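Local coordinates for protein tyrosine--tRNA ligase (Pyrococcus horikoshii, PDB 2CYC) that attaches tyrosine to its cognate tRNA in two steps, first activating the amino acid with ATP and then passing it to the acceptor end of tRNA(Tyr), at residues V10-T15 with G55-D60; E16-V21 with K217-H222; I30-Q35 with I209-E214; V134-K139 with Q202-H207. All blocks are in the same frame, centred on the assembly; numbering follows the deposited sequence.

Contact 1: V10-T15 with G55-D60; sequences VLKKPT and GAKIAD
Val10, in the last turn of helix 3-11, turns its carbonyl oxygen to Lys57 of helix 48-63. From above the plane of that carbonyl, Lys57 NZ donates a hydrogen bond of 3.2 Å to Val10 O. Lys12, where the chain leaves the helix, supplies a second acceptor: Lys57 NZ donates to Lys12 O over 2.9 Å, on the opposite face from Thr15 N. The Lys12 side chain, with CG between its own N and carbonyl carbon (chi1 57°), meets Asp60 tip to tip in a salt bridge, Lys12 NZ 3.1 Å from Asp60 OD1, while Glu300 holds the same ammonium from outside. Water 1 links Lys13 O to Asp60 OD2. Pro14, after a cis peptide bond, lays CD against Lys57 CD at 3.7 Å. Thr15 OG1 donates to Val10 O, 2.6 Å away. Bent at chi2 and chi3, Lys57 also bonds Leu9 O and bridges to Asp60, Lys57 NZ 2.7 Å from Asp60 OD2. A methionine in place of Lys57 would probably leave the carbonyls of Val10 and Lys12 without this donor and Asp60 OD2 without its cationic mate. In this Lys12-Lys57-Asp60 salt-bridge network, the buried Lys57 ammonium gathers carbonyls at the C-terminal end of helix 3-11, which would probably stabilise its charge.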
loop_
_atom_site.group_PDB
_atom_site.type_symbol
_atom_site.label_atom_id
_atom_site.label_comp_id
_atom_site.label_asym_id
_atom_site.label_seq_id
_atom_site.Cartn_x
_atom_site.Cartn_y
_atom_site.Cartn_z
ATOM N N VAL A 10 -31.711 -12.813 4.436
ATOM C CA VAL A 10 -30.335 -12.399 4.716
ATOM C C VAL A 10 -29.890 -12.964 6.066
ATOM O O VAL A 10 -28.758 -13.424 6.225
ATOM C CB VAL A 10 -30.214 -10.854 4.744
ATOM C CG1 VAL A 10 -28.813 -10.431 5.219
ATOM C CG2 VAL A 10 -30.490 -10.294 3.365
ATOM N N LEU A 11 -30.813 -12.945 7.022
ATOM C CA LEU A 11 -30.561 -13.411 8.380
ATOM C C LEU A 11 -30.507 -14.923 8.609
ATOM O O LEU A 11 -29.843 -15.375 9.534
ATOM C CB LEU A 11 -31.607 -12.800 9.318
ATOM C CG LEU A 11 -31.368 -11.376 9.832
ATOM C CD1 LEU A 11 -30.305 -11.413 10.904
ATOM C CD2 LEU A 11 -30.946 -10.451 8.693
ATOM N N LYS A 12 -31.174 -15.709 7.775
ATOM C CA LYS A 12 -31.189 -17.152 7.990
ATOM C C LYS A 12 -29.820 -17.828 7.971
ATOM O O LYS A 12 -28.906 -17.408 7.244
ATOM C CB LYS A 12 -32.109 -17.836 6.979
ATOM C CG LYS A 12 -31.751 -17.572 5.538
ATOM C CD LYS A 12 -32.714 -18.271 4.573
ATOM C CE LYS A 12 -32.562 -19.788 4.608
ATOM N NZ LYS A 12 -33.131 -20.424 3.391
ATOM N N LYS A 13 -29.688 -18.880 8.784
ATOM C CA LYS A 13 -28.439 -19.630 8.876
ATOM C C LYS A 13 -28.034 -20.057 7.486
ATOM O O LYS A 13 -28.885 -20.326 6.648
ATOM C CB LYS A 13 -28.609 -20.863 9.770
ATOM C CG LYS A 13 -28.710 -20.518 11.240
ATOM C CD LYS A 13 -28.718 -21.761 12.118
ATOM C CE LYS A 13 -28.247 -21.418 13.531
ATOM N NZ LYS A 13 -28.944 -20.228 14.096
ATOM N N PRO A 14 -26.726 -20.215 7.244
ATOM C CA PRO A 14 -25.611 -20.034 8.181
ATOM C C PRO A 14 -25.191 -18.617 8.598
ATOM O O PRO A 14 -24.110 -18.440 9.152
ATOM C CB PRO A 14 -24.479 -20.794 7.495
ATOM C CG PRO A 14 -24.723 -20.451 6.046
ATOM C CD PRO A 14 -26.235 -20.627 5.916
ATOM N N THR A 15 -26.010 -17.608 8.332
ATOM C CA THR A 15 -25.634 -16.264 8.760
ATOM C C THR A 15 -25.399 -16.303 10.272
ATOM O O THR A 15 -26.181 -16.901 11.011
ATOM C CB THR A 15 -26.744 -15.235 8.496
ATOM O OG1 THR A 15 -26.892 -15.043 7.087
ATOM C CG2 THR A 15 -26.407 -13.905 9.167
ATOM N N GLY A 55 -22.266 -20.783 -0.616
ATOM C CA GLY A 55 -23.267 -21.118 -1.610
ATOM C C GLY A 55 -24.665 -20.944 -1.075
ATOM O O GLY A 55 -25.535 -20.411 -1.769
ATOM N N ALA A 56 -24.889 -21.397 0.158
ATOM C CA ALA A 56 -26.201 -21.255 0.782
ATOM C C ALA A 56 -26.591 -19.774 0.881
ATOM O O ALA A 56 -27.710 -19.402 0.539
ATOM C CB ALA A 56 -26.192 -21.885 2.158
ATOM N N LYS A 57 -25.673 -18.919 1.331
ATOM C CA LYS A 57 -26.011 -17.500 1.447
ATOM C C LYS A 57 -26.233 -16.851 0.080
ATOM O O LYS A 57 -27.135 -16.024 -0.082
ATOM C CB LYS A 57 -24.930 -16.727 2.220
ATOM C CG LYS A 57 -24.850 -17.061 3.708
ATOM C CD LYS A 57 -26.245 -17.238 4.343
ATOM C CE LYS A 57 -27.109 -15.979 4.227
ATOM N NZ LYS A 57 -28.516 -16.243 4.651
ATOM N N ILE A 58 -25.409 -17.219 -0.899
ATOM C CA ILE A 58 -25.571 -16.662 -2.226
ATOM C C ILE A 58 -26.989 -16.996 -2.706
ATOM O O ILE A 58 -27.684 -16.134 -3.260
ATOM C CB ILE A 58 -24.494 -17.216 -3.181
ATOM C CG1 ILE A 58 -23.162 -16.486 -2.914
ATOM C CG2 ILE A 58 -24.924 -17.029 -4.619
ATOM C CD1 ILE A 58 -21.942 -17.160 -3.562
ATOM N N ALA A 59 -27.429 -18.228 -2.458
ATOM C CA ALA A 59 -28.773 -18.645 -2.850
ATOM C C ALA A 59 -29.813 -17.789 -2.134
ATOM O O ALA A 59 -30.776 -17.326 -2.753
ATOM C CB ALA A 59 -28.999 -20.134 -2.518
ATOM N N ASP A 60 -29.627 -17.584 -0.830
ATOM C CA ASP A 60 -30.565 -16.768 -0.059
ATOM C C ASP A 60 -30.624 -15.343 -0.588
ATOM O O ASP A 60 -31.712 -14.768 -0.739
ATOM C CB ASP A 60 -30.172 -16.701 1.424
ATOM C CG ASP A 60 -30.255 -18.044 2.120
ATOM O OD1 ASP A 60 -31.027 -18.916 1.667
ATOM O OD2 ASP A 60 -29.559 -18.218 3.139
HETATM O O HOH W 1 -29.256 -20.653 4.117
#

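Contact 2: E16-V21 with K217-H222; sequences EEVLTV and KPVAVH
Glu17 and His222 extend side by side from neighbouring antiparallel strands and join through a hydrogen bond of 2.9 Å from His222 ND1 to Glu17 OE2. The glutamate CG is anti to the backbone N (chi1 178°) and the chain stays extended beyond it, while His222 has CG anti to its carbonyl carbon (chi1 -54°). Carboxylate and imidazole planes stand 61° apart; OE2 lies near the ring plane and is met on its anti side. Leu19 CD1 reaches the same ring at its edge, 4.0 Å from His222 CE1, and the leucine's CB packs on Ala220 CB. Glu17, Leu19, Ala220 and His222 therefore line one face of the sheet. On the other face, Val18 CG1 touches Val219 CG1 at 3.9 Å, and Val18 CG2 lies beside Val221 CG1.

Glu16 and Glu17 both face His222 in a classic beta bulge, their amides sharing His222 O at 2.6 Å from Glu16 N and 3.2 Å from Glu17 N. Beyond it the pairing is regular, with reciprocal bonds between Leu19 and Ala220.

From helix 191-200, Arg191 makes a salt bridge to Glu17 OE2 and His194 a hydrogen bond to His222 NE2. Helices 3-11 and 21-30 cover the valine face, and strand 183-187 pairs with the far edge of strand 214-223, tying strand 15-19 to the sheet of the Rossmann-fold catalytic domain.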
loop_
_atom_site.group_PDB
_atom_site.type_symbol
_atom_site.label_atom_id
_atom_site.label_comp_id
_atom_site.label_asym_id
_atom_site.label_seq_id
_atom_site.Cartn_x
_atom_site.Cartn_y
_atom_site.Cartn_z
ATOM N N GLU A 16 -24.328 -15.666 10.725
ATOM C CA GLU A 16 -24.022 -15.629 12.148
ATOM C C GLU A 16 -24.084 -14.199 12.674
ATOM O O GLU A 16 -24.418 -13.962 13.831
ATOM C CB GLU A 16 -22.626 -16.213 12.409
ATOM C CG GLU A 16 -22.146 -16.041 13.850
ATOM C CD GLU A 16 -20.821 -16.744 14.127
ATOM O OE1 GLU A 16 -20.190 -16.429 15.161
ATOM O OE2 GLU A 16 -20.414 -17.612 13.323
ATOM N N GLU A 17 -23.772 -13.243 11.814
ATOM C CA GLU A 17 -23.775 -11.852 12.226
ATOM C C GLU A 17 -24.095 -10.920 11.064
ATOM O O GLU A 17 -23.671 -11.155 9.932
ATOM C CB GLU A 17 -22.393 -11.481 12.804
ATOM C CG GLU A 17 -22.240 -10.017 13.242
ATOM C CD GLU A 17 -20.813 -9.659 13.669
ATOM O OE1 GLU A 17 -20.660 -9.057 14.746
ATOM O OE2 GLU A 17 -19.842 -9.954 12.928
ATOM N N VAL A 18 -24.842 -9.862 11.360
ATOM C CA VAL A 18 -25.157 -8.854 10.362
ATOM C C VAL A 18 -24.889 -7.488 10.973
ATOM O O VAL A 18 -25.418 -7.171 12.039
ATOM C CB VAL A 18 -26.635 -8.903 9.914
ATOM C CG1 VAL A 18 -26.921 -7.737 8.944
ATOM C CG2 VAL A 18 -26.923 -10.217 9.225
ATOM N N LEU A 19 -24.039 -6.699 10.317
ATOM C CA LEU A 19 -23.741 -5.344 10.778
ATOM C C LEU A 19 -24.271 -4.373 9.715
ATOM O O LEU A 19 -23.592 -4.140 8.713
ATOM C CB LEU A 19 -22.226 -5.135 10.930
ATOM C CG LEU A 19 -21.463 -6.121 11.818
ATOM C CD1 LEU A 19 -19.964 -5.883 11.706
ATOM C CD2 LEU A 19 -21.938 -5.971 13.257
ATOM N N THR A 20 -25.486 -3.843 9.884
ATOM C CA THR A 20 -26.379 -4.115 11.016
ATOM C C THR A 20 -27.766 -4.352 10.409
ATOM O O THR A 20 -28.031 -3.956 9.264
ATOM C CB THR A 20 -26.518 -2.894 11.967
ATOM O OG1 THR A 20 -27.167 -1.825 11.264
ATOM C CG2 THR A 20 -25.153 -2.416 12.473
ATOM N N VAL A 21 -28.657 -4.974 11.171
ATOM C CA VAL A 21 -30.002 -5.232 10.673
ATOM C C VAL A 21 -30.715 -3.918 10.373
ATOM O O VAL A 21 -31.458 -3.806 9.393
ATOM C CB VAL A 21 -30.825 -6.049 11.688
ATOM C CG1 VAL A 21 -32.261 -6.199 11.196
ATOM C CG2 VAL A 21 -30.192 -7.426 11.856
ATOM N N LYS A 217 -23.330 3.151 4.055
ATOM C CA LYS A 217 -22.404 2.241 4.700
ATOM C C LYS A 217 -22.826 0.862 4.213
ATOM O O LYS A 217 -24.008 0.526 4.228
ATOM C CB LYS A 217 -22.536 2.302 6.224
ATOM C CG LYS A 217 -22.033 3.606 6.824
ATOM C CD LYS A 217 -22.179 3.635 8.334
ATOM C CE LYS A 217 -21.720 4.986 8.880
ATOM N NZ LYS A 217 -21.761 5.073 10.368
ATOM N N PRO A 218 -21.874 0.055 3.745
ATOM C CA PRO A 218 -22.296 -1.267 3.290
ATOM C C PRO A 218 -22.719 -2.097 4.497
ATOM O O PRO A 218 -22.290 -1.831 5.622
ATOM C CB PRO A 218 -21.033 -1.828 2.638
ATOM C CG PRO A 218 -19.930 -1.184 3.456
ATOM C CD PRO A 218 -20.424 0.245 3.569
ATOM N N VAL A 219 -23.565 -3.088 4.249
ATOM C CA VAL A 219 -24.034 -4.002 5.276
ATOM C C VAL A 219 -23.111 -5.222 5.224
ATOM O O VAL A 219 -22.868 -5.774 4.152
ATOM C CB VAL A 219 -25.484 -4.463 4.985
ATOM C CG1 VAL A 219 -25.875 -5.593 5.920
ATOM C CG2 VAL A 219 -26.444 -3.290 5.148
ATOM N N ALA A 220 -22.593 -5.629 6.376
ATOM C CA ALA A 220 -21.717 -6.794 6.453
ATOM C C ALA A 220 -22.542 -8.003 6.887
ATOM O O ALA A 220 -23.305 -7.922 7.852
ATOM C CB ALA A 220 -20.591 -6.543 7.462
ATOM N N VAL A 221 -22.411 -9.114 6.165
ATOM C CA VAL A 221 -23.144 -10.334 6.509
ATOM C C VAL A 221 -22.115 -11.449 6.605
ATOM O O VAL A 221 -21.460 -11.804 5.617
ATOM C CB VAL A 221 -24.243 -10.673 5.445
ATOM C CG1 VAL A 221 -25.083 -11.878 5.910
ATOM C CG2 VAL A 221 -25.167 -9.461 5.258
ATOM N N HIS A 222 -21.980 -12.000 7.809
ATOM C CA HIS A 222 -20.985 -13.032 8.083
ATOM C C HIS A 222 -21.596 -14.385 8.358
ATOM O O HIS A 222 -22.539 -14.512 9.149
ATOM C CB HIS A 222 -20.124 -12.586 9.271
ATOM C CG HIS A 222 -19.510 -11.235 9.078
ATOM N ND1 HIS A 222 -19.551 -10.250 10.043
ATOM C CD2 HIS A 222 -18.915 -10.676 7.995
ATOM C CE1 HIS A 222 -19.016 -9.141 9.560
ATOM N NE2 HIS A 222 -18.624 -9.374 8.319
HETATM O O HOH W 2 -23.724 -1.620 7.953
#

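Contact 3: I30-Q35 with I209-E214; sequences IGAPLQ and IVHEGE
His211 has its CG anti to the backbone N (chi1 -177°), and with chi2 at 68° the imidazole lies over the backbone that follows helix 21-30. Ile30, with CG1 between its backbone N and carbonyl carbon (chi1 67°), brings that atom to 4.0 Å from His211 CD2. The two side chains slide past each other in opposite directions. At the ring's edge, His211 NE2 donates to Ile30 O over 3.0 Å, coming from above the carbonyl plane with an N-H...O angle of 151°.

Ala32 CA sits over the centre of one ring face, 3.6 Å from the centroid, in a CH-pi contact. Its CB approaches CD2 and CG, whereas Pro33 CD comes obliquely to 3.6 Å from His211 ND1. Glu212 CG lies against the opposite face, offset toward the rim, leaving the imidazole between its own neighbour and the loop. The glutamate's chain is extended beyond CG, and water 3 lies within bonding distance of both Glu212 OE1 and Ile30 O.

The type I' turn from His211 to Glu214 carries the ring at the tip of a beta hairpin, whose return strand sends Leu216 against Ile30, Ala32 and His211. Gly31 ends the helix in a Schellman motif. One N-H thus meets a carbonyl at this C-terminus, where the helix dipole would probably strengthen the acceptor, while carbon contacts on both faces are likely to restrict the ring's rotation.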
loop_
_atom_site.group_PDB
_atom_site.type_symbol
_atom_site.label_atom_id
_atom_site.label_comp_id
_atom_site.label_asym_id
_atom_site.label_seq_id
_atom_site.Cartn_x
_atom_site.Cartn_y
_atom_site.Cartn_z
ATOM N N ILE A 30 -35.099 2.336 1.310
ATOM C CA ILE A 30 -34.785 3.459 0.432
ATOM C C ILE A 30 -34.526 3.028 -1.002
ATOM O O ILE A 30 -34.297 3.861 -1.874
ATOM C CB ILE A 30 -33.560 4.233 0.950
ATOM C CG1 ILE A 30 -32.310 3.349 0.843
ATOM C CG2 ILE A 30 -33.807 4.672 2.397
ATOM C CD1 ILE A 30 -31.082 3.932 1.497
ATOM N N GLY A 31 -34.563 1.724 -1.243
ATOM C CA GLY A 31 -34.324 1.219 -2.582
ATOM C C GLY A 31 -32.891 1.401 -3.049
ATOM O O GLY A 31 -32.633 1.598 -4.237
ATOM N N ALA A 32 -31.945 1.340 -2.119
ATOM C CA ALA A 32 -30.543 1.485 -2.484
ATOM C C ALA A 32 -30.105 0.294 -3.341
ATOM O O ALA A 32 -30.724 -0.767 -3.310
ATOM C CB ALA A 32 -29.689 1.566 -1.225
ATOM N N PRO A 33 -29.050 0.467 -4.148
ATOM C CA PRO A 33 -28.587 -0.652 -4.979
ATOM C C PRO A 33 -28.163 -1.806 -4.077
ATOM O O PRO A 33 -27.613 -1.585 -3.000
ATOM C CB PRO A 33 -27.402 -0.052 -5.749
ATOM C CG PRO A 33 -26.942 1.080 -4.861
ATOM C CD PRO A 33 -28.252 1.677 -4.399
ATOM N N LEU A 34 -28.432 -3.030 -4.511
ATOM C CA LEU A 34 -28.088 -4.214 -3.735
ATOM C C LEU A 34 -27.059 -5.051 -4.487
ATOM O O LEU A 34 -27.405 -5.928 -5.281
ATOM C CB LEU A 34 -29.348 -5.051 -3.451
ATOM C CG LEU A 34 -30.436 -4.317 -2.656
ATOM C CD1 LEU A 34 -31.703 -5.154 -2.568
ATOM C CD2 LEU A 34 -29.907 -3.997 -1.278
ATOM N N GLN A 35 -25.788 -4.755 -4.243
ATOM C CA GLN A 35 -24.720 -5.484 -4.888
ATOM C C GLN A 35 -23.954 -6.242 -3.824
ATOM O O GLN A 35 -23.380 -5.652 -2.908
ATOM C CB GLN A 35 -23.774 -4.530 -5.623
ATOM C CG GLN A 35 -22.525 -5.202 -6.173
ATOM C CD GLN A 35 -22.820 -6.117 -7.344
ATOM O OE1 GLN A 35 -22.695 -7.351 -7.258
ATOM N NE2 GLN A 35 -23.219 -5.518 -8.450
ATOM N N ILE A 209 -20.334 5.067 -1.588
ATOM C CA ILE A 209 -21.545 4.494 -2.155
ATOM C C ILE A 209 -22.589 5.597 -1.990
ATOM O O ILE A 209 -23.019 5.891 -0.874
ATOM C CB ILE A 209 -21.962 3.222 -1.389
ATOM C CG1 ILE A 209 -20.838 2.180 -1.500
ATOM C CG2 ILE A 209 -23.281 2.684 -1.945
ATOM C CD1 ILE A 209 -21.089 0.891 -0.762
ATOM N N VAL A 210 -22.967 6.225 -3.100
ATOM C CA VAL A 210 -23.923 7.321 -3.063
ATOM C C VAL A 210 -25.298 6.930 -3.561
ATOM O O VAL A 210 -25.453 6.361 -4.646
ATOM C CB VAL A 210 -23.433 8.530 -3.906
ATOM C CG1 VAL A 210 -24.412 9.694 -3.772
ATOM C CG2 VAL A 210 -22.050 8.956 -3.445
ATOM N N HIS A 211 -26.303 7.223 -2.747
ATOM C CA HIS A 211 -27.668 6.929 -3.136
ATOM C C HIS A 211 -28.527 8.107 -2.733
ATOM O O HIS A 211 -28.570 8.487 -1.560
ATOM C CB HIS A 211 -28.184 5.654 -2.465
ATOM C CG HIS A 211 -29.567 5.272 -2.896
ATOM N ND1 HIS A 211 -29.858 4.849 -4.177
ATOM C CD2 HIS A 211 -30.746 5.287 -2.228
ATOM C CE1 HIS A 211 -31.156 4.621 -4.279
ATOM N NE2 HIS A 211 -31.718 4.880 -3.111
ATOM N N GLU A 212 -29.190 8.697 -3.718
ATOM C CA GLU A 212 -30.066 9.838 -3.479
ATOM C C GLU A 212 -29.409 10.898 -2.604
ATOM O O GLU A 212 -29.975 11.340 -1.604
ATOM C CB GLU A 212 -31.375 9.353 -2.852
ATOM C CG GLU A 212 -31.985 8.211 -3.642
ATOM C CD GLU A 212 -33.349 7.782 -3.139
ATOM O OE1 GLU A 212 -33.579 7.817 -1.909
ATOM O OE2 GLU A 212 -34.185 7.390 -3.982
ATOM N N GLY A 213 -28.200 11.291 -2.996
ATOM C CA GLY A 213 -27.463 12.308 -2.276
ATOM C C GLY A 213 -26.815 11.886 -0.969
ATOM O O GLY A 213 -26.179 12.703 -0.310
ATOM N N GLU A 214 -26.954 10.625 -0.581
ATOM C CA GLU A 214 -26.360 10.189 0.677
ATOM C C GLU A 214 -25.270 9.128 0.545
ATOM O O GLU A 214 -25.364 8.212 -0.280
ATOM C CB GLU A 214 -27.455 9.669 1.618
ATOM C CG GLU A 214 -28.513 10.709 1.975
ATOM C CD GLU A 214 -27.962 11.871 2.792
ATOM O OE1 GLU A 214 -28.726 12.821 3.058
ATOM O OE2 GLU A 214 -26.770 11.837 3.174
HETATM O O HOH W 3 -36.103 6.190 -1.817
#

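Contact 4: V134-K139 with Q202-H207; sequences VIDISK and QKLRYH
Asp136 points from helix 128-138 into the loop before strand 209-211, where its carboxylate meets the backbone of Leu204 and Arg205. Starting at the base of the side chain, CB touches Tyr206 CD1 at 4.0 Å. CG, anti to the backbone N (chi1 -173°), also stays near that ring atom; carboxylate and ring planes are 79° apart. At the tip the two oxygens divide the work. OD2 accepts from Arg205 N on its syn lone pair, a bond of 2.7 Å with an N-H...O angle of 168°. The same oxygen lies 3.4 Å from Leu204 CA and takes a second bond from water 4, 2.6 Å away, which in turn accepts from His207 N. OD1 faces water 5, 2.8 Å away and also within bonding distance of Lys203 O.

One residue on, Ile137 CG1 packs on Leu204 CD1 at 3.9 Å, the two side chains crossing obliquely. Phe177 and Ala174 back this apolar pair from helix 164-178, which carries the tyrosine-binding Tyr168, Gln172 and Asp175; Leu87 of the second subunit touches Tyr206.

An alanine at Asp136 would probably leave the Arg205 amide without this acceptor and waters 4 and 5 without their carboxylate partner, loosening the loop from the helix. A buried carboxylate here is met by one main-chain N-H and two waters, with the arginine side chain leading away, so its charge would probably be stabilised mainly by dipoles rather than by a close ion pair.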
loop_
_atom_site.group_PDB
_atom_site.type_symbol
_atom_site.label_atom_id
_atom_site.label_comp_id
_atom_site.label_asym_id
_atom_site.label_seq_id
_atom_site.Cartn_x
_atom_site.Cartn_y
_atom_site.Cartn_z
ATOM N N VAL A 134 -7.489 2.840 -2.872
ATOM C CA VAL A 134 -6.770 2.100 -1.835
ATOM C C VAL A 134 -6.075 3.169 -0.971
ATOM O O VAL A 134 -6.072 3.089 0.264
ATOM C CB VAL A 134 -5.688 1.156 -2.418
ATOM C CG1 VAL A 134 -4.745 0.714 -1.303
ATOM C CG2 VAL A 134 -6.346 -0.086 -3.064
ATOM N N ILE A 135 -5.499 4.172 -1.634
ATOM C CA ILE A 135 -4.814 5.264 -0.940
ATOM C C ILE A 135 -5.806 6.076 -0.097
ATOM O O ILE A 135 -5.556 6.359 1.072
ATOM C CB ILE A 135 -4.140 6.249 -1.929
ATOM C CG1 ILE A 135 -3.049 5.538 -2.735
ATOM C CG2 ILE A 135 -3.545 7.431 -1.164
ATOM C CD1 ILE A 135 -1.966 4.940 -1.888
ATOM N N ASP A 136 -6.924 6.455 -0.711
ATOM C CA ASP A 136 -7.951 7.246 -0.038
ATOM C C ASP A 136 -8.384 6.585 1.269
ATOM O O ASP A 136 -8.512 7.239 2.308
ATOM C CB ASP A 136 -9.155 7.418 -0.967
ATOM C CG ASP A 136 -10.193 8.374 -0.409
ATOM O OD1 ASP A 136 -9.804 9.333 0.297
ATOM O OD2 ASP A 136 -11.393 8.174 -0.694
ATOM N N ILE A 137 -8.623 5.282 1.201
ATOM C CA ILE A 137 -9.011 4.515 2.368
ATOM C C ILE A 137 -7.853 4.484 3.377
ATOM O O ILE A 137 -8.049 4.696 4.577
ATOM C CB ILE A 137 -9.361 3.072 1.956
ATOM C CG1 ILE A 137 -10.691 3.061 1.200
ATOM C CG2 ILE A 137 -9.390 2.160 3.182
ATOM C CD1 ILE A 137 -10.895 1.798 0.332
ATOM N N SER A 138 -6.649 4.223 2.881
ATOM C CA SER A 138 -5.478 4.132 3.744
ATOM C C SER A 138 -5.194 5.402 4.531
ATOM O O SER A 138 -4.535 5.354 5.569
ATOM C CB SER A 138 -4.259 3.733 2.922
ATOM O OG SER A 138 -4.430 2.417 2.435
ATOM N N LYS A 139 -5.685 6.533 4.033
ATOM C CA LYS A 139 -5.516 7.808 4.724
ATOM C C LYS A 139 -6.405 7.861 5.967
ATOM O O LYS A 139 -6.163 8.663 6.867
ATOM C CB LYS A 139 -5.916 8.978 3.825
ATOM C CG LYS A 139 -4.888 9.425 2.820
ATOM C CD LYS A 139 -5.484 10.531 1.959
ATOM C CE LYS A 139 -4.538 11.701 1.803
ATOM N NZ LYS A 139 -4.235 12.367 3.096
ATOM N N GLN A 202 -18.323 6.722 4.785
ATOM C CA GLN A 202 -18.749 8.080 4.529
ATOM C C GLN A 202 -17.632 9.102 4.411
ATOM O O GLN A 202 -17.888 10.274 4.151
ATOM C CB GLN A 202 -19.761 8.488 5.597
ATOM C CG GLN A 202 -21.008 7.604 5.554
ATOM C CD GLN A 202 -22.070 8.007 6.560
ATOM O OE1 GLN A 202 -23.258 7.986 6.256
ATOM N NE2 GLN A 202 -21.649 8.361 7.763
ATOM N N LYS A 203 -16.392 8.654 4.575
ATOM C CA LYS A 203 -15.245 9.550 4.458
ATOM C C LYS A 203 -14.576 9.444 3.089
ATOM O O LYS A 203 -13.712 10.256 2.755
ATOM C CB LYS A 203 -14.205 9.218 5.523
ATOM C CG LYS A 203 -14.757 9.173 6.932
ATOM C CD LYS A 203 -13.651 8.860 7.925
ATOM C CE LYS A 203 -14.202 8.703 9.331
ATOM N NZ LYS A 203 -13.104 8.479 10.305
ATOM N N LEU A 204 -14.966 8.436 2.309
ATOM C CA LEU A 204 -14.384 8.198 0.980
ATOM C C LEU A 204 -14.697 9.268 -0.057
ATOM O O LEU A 204 -15.835 9.734 -0.174
ATOM C CB LEU A 204 -14.835 6.832 0.465
ATOM C CG LEU A 204 -13.868 5.684 0.750
ATOM C CD1 LEU A 204 -13.293 5.773 2.151
ATOM C CD2 LEU A 204 -14.578 4.384 0.526
ATOM N N ARG A 205 -13.683 9.642 -0.826
ATOM C CA ARG A 205 -13.853 10.673 -1.836
ATOM C C ARG A 205 -14.070 10.158 -3.253
ATOM O O ARG A 205 -14.843 10.737 -4.005
ATOM C CB ARG A 205 -12.649 11.620 -1.849
ATOM C CG ARG A 205 -12.941 12.920 -2.577
ATOM C CD ARG A 205 -11.673 13.646 -3.010
ATOM N NE ARG A 205 -11.892 15.083 -3.164
ATOM C CZ ARG A 205 -12.107 15.917 -2.147
ATOM N NH1 ARG A 205 -12.132 15.456 -0.901
ATOM N NH2 ARG A 205 -12.296 17.211 -2.372
ATOM N N TYR A 206 -13.400 9.074 -3.630
ATOM C CA TYR A 206 -13.536 8.581 -4.997
ATOM C C TYR A 206 -14.540 7.463 -5.203
ATOM O O TYR A 206 -15.221 7.418 -6.234
ATOM C CB TYR A 206 -12.164 8.170 -5.529
ATOM C CG TYR A 206 -11.159 9.289 -5.395
ATOM C CD1 TYR A 206 -10.310 9.356 -4.297
ATOM C CD2 TYR A 206 -11.105 10.322 -6.339
ATOM C CE1 TYR A 206 -9.427 10.418 -4.130
ATOM C CE2 TYR A 206 -10.225 11.398 -6.181
ATOM C CZ TYR A 206 -9.391 11.437 -5.074
ATOM O OH TYR A 206 -8.522 12.488 -4.909
ATOM N N HIS A 207 -14.644 6.555 -4.240
ATOM C CA HIS A 207 -15.618 5.489 -4.393
ATOM C C HIS A 207 -16.602 5.292 -3.249
ATOM O O HIS A 207 -16.821 4.178 -2.782
ATOM C CB HIS A 207 -14.925 4.171 -4.749
ATOM C CG HIS A 207 -14.352 4.170 -6.131
ATOM N ND1 HIS A 207 -13.080 4.623 -6.409
ATOM C CD2 HIS A 207 -14.914 3.872 -7.326
ATOM C CE1 HIS A 207 -12.883 4.606 -7.717
ATOM N NE2 HIS A 207 -13.983 4.155 -8.296
HETATM O O HOH W 4 -12.515 6.490 -2.315
HETATM O O HOH W 5 -10.989 10.338 2.617
#

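How the contacts relate
Contacts 1 and 2 touch, their centres 12 Å apart: Val10 CG1 packs on Val221 CG2 at 3.8 Å and Leu11 CD1 meets Val18 CG2, as helix 3-11 runs on into strand 15-19. Contact 3 follows 16 Å from contact 2, between centres, at the hairpin whose return strand becomes the 217-222 partner. Contact 4 joins the loop entering that hairpin to helix 128-138, its centre 18 Å from that of contact 3. Bound tyrosine is about 10 Å from the side chains of both His222 in contact 2 and Ile137 in contact 4; the side chain of Lys57 in contact 1 is about 11 Å from that of Tyr37, a tyrosine-binding residue. Contact 3 is remote from the pocket.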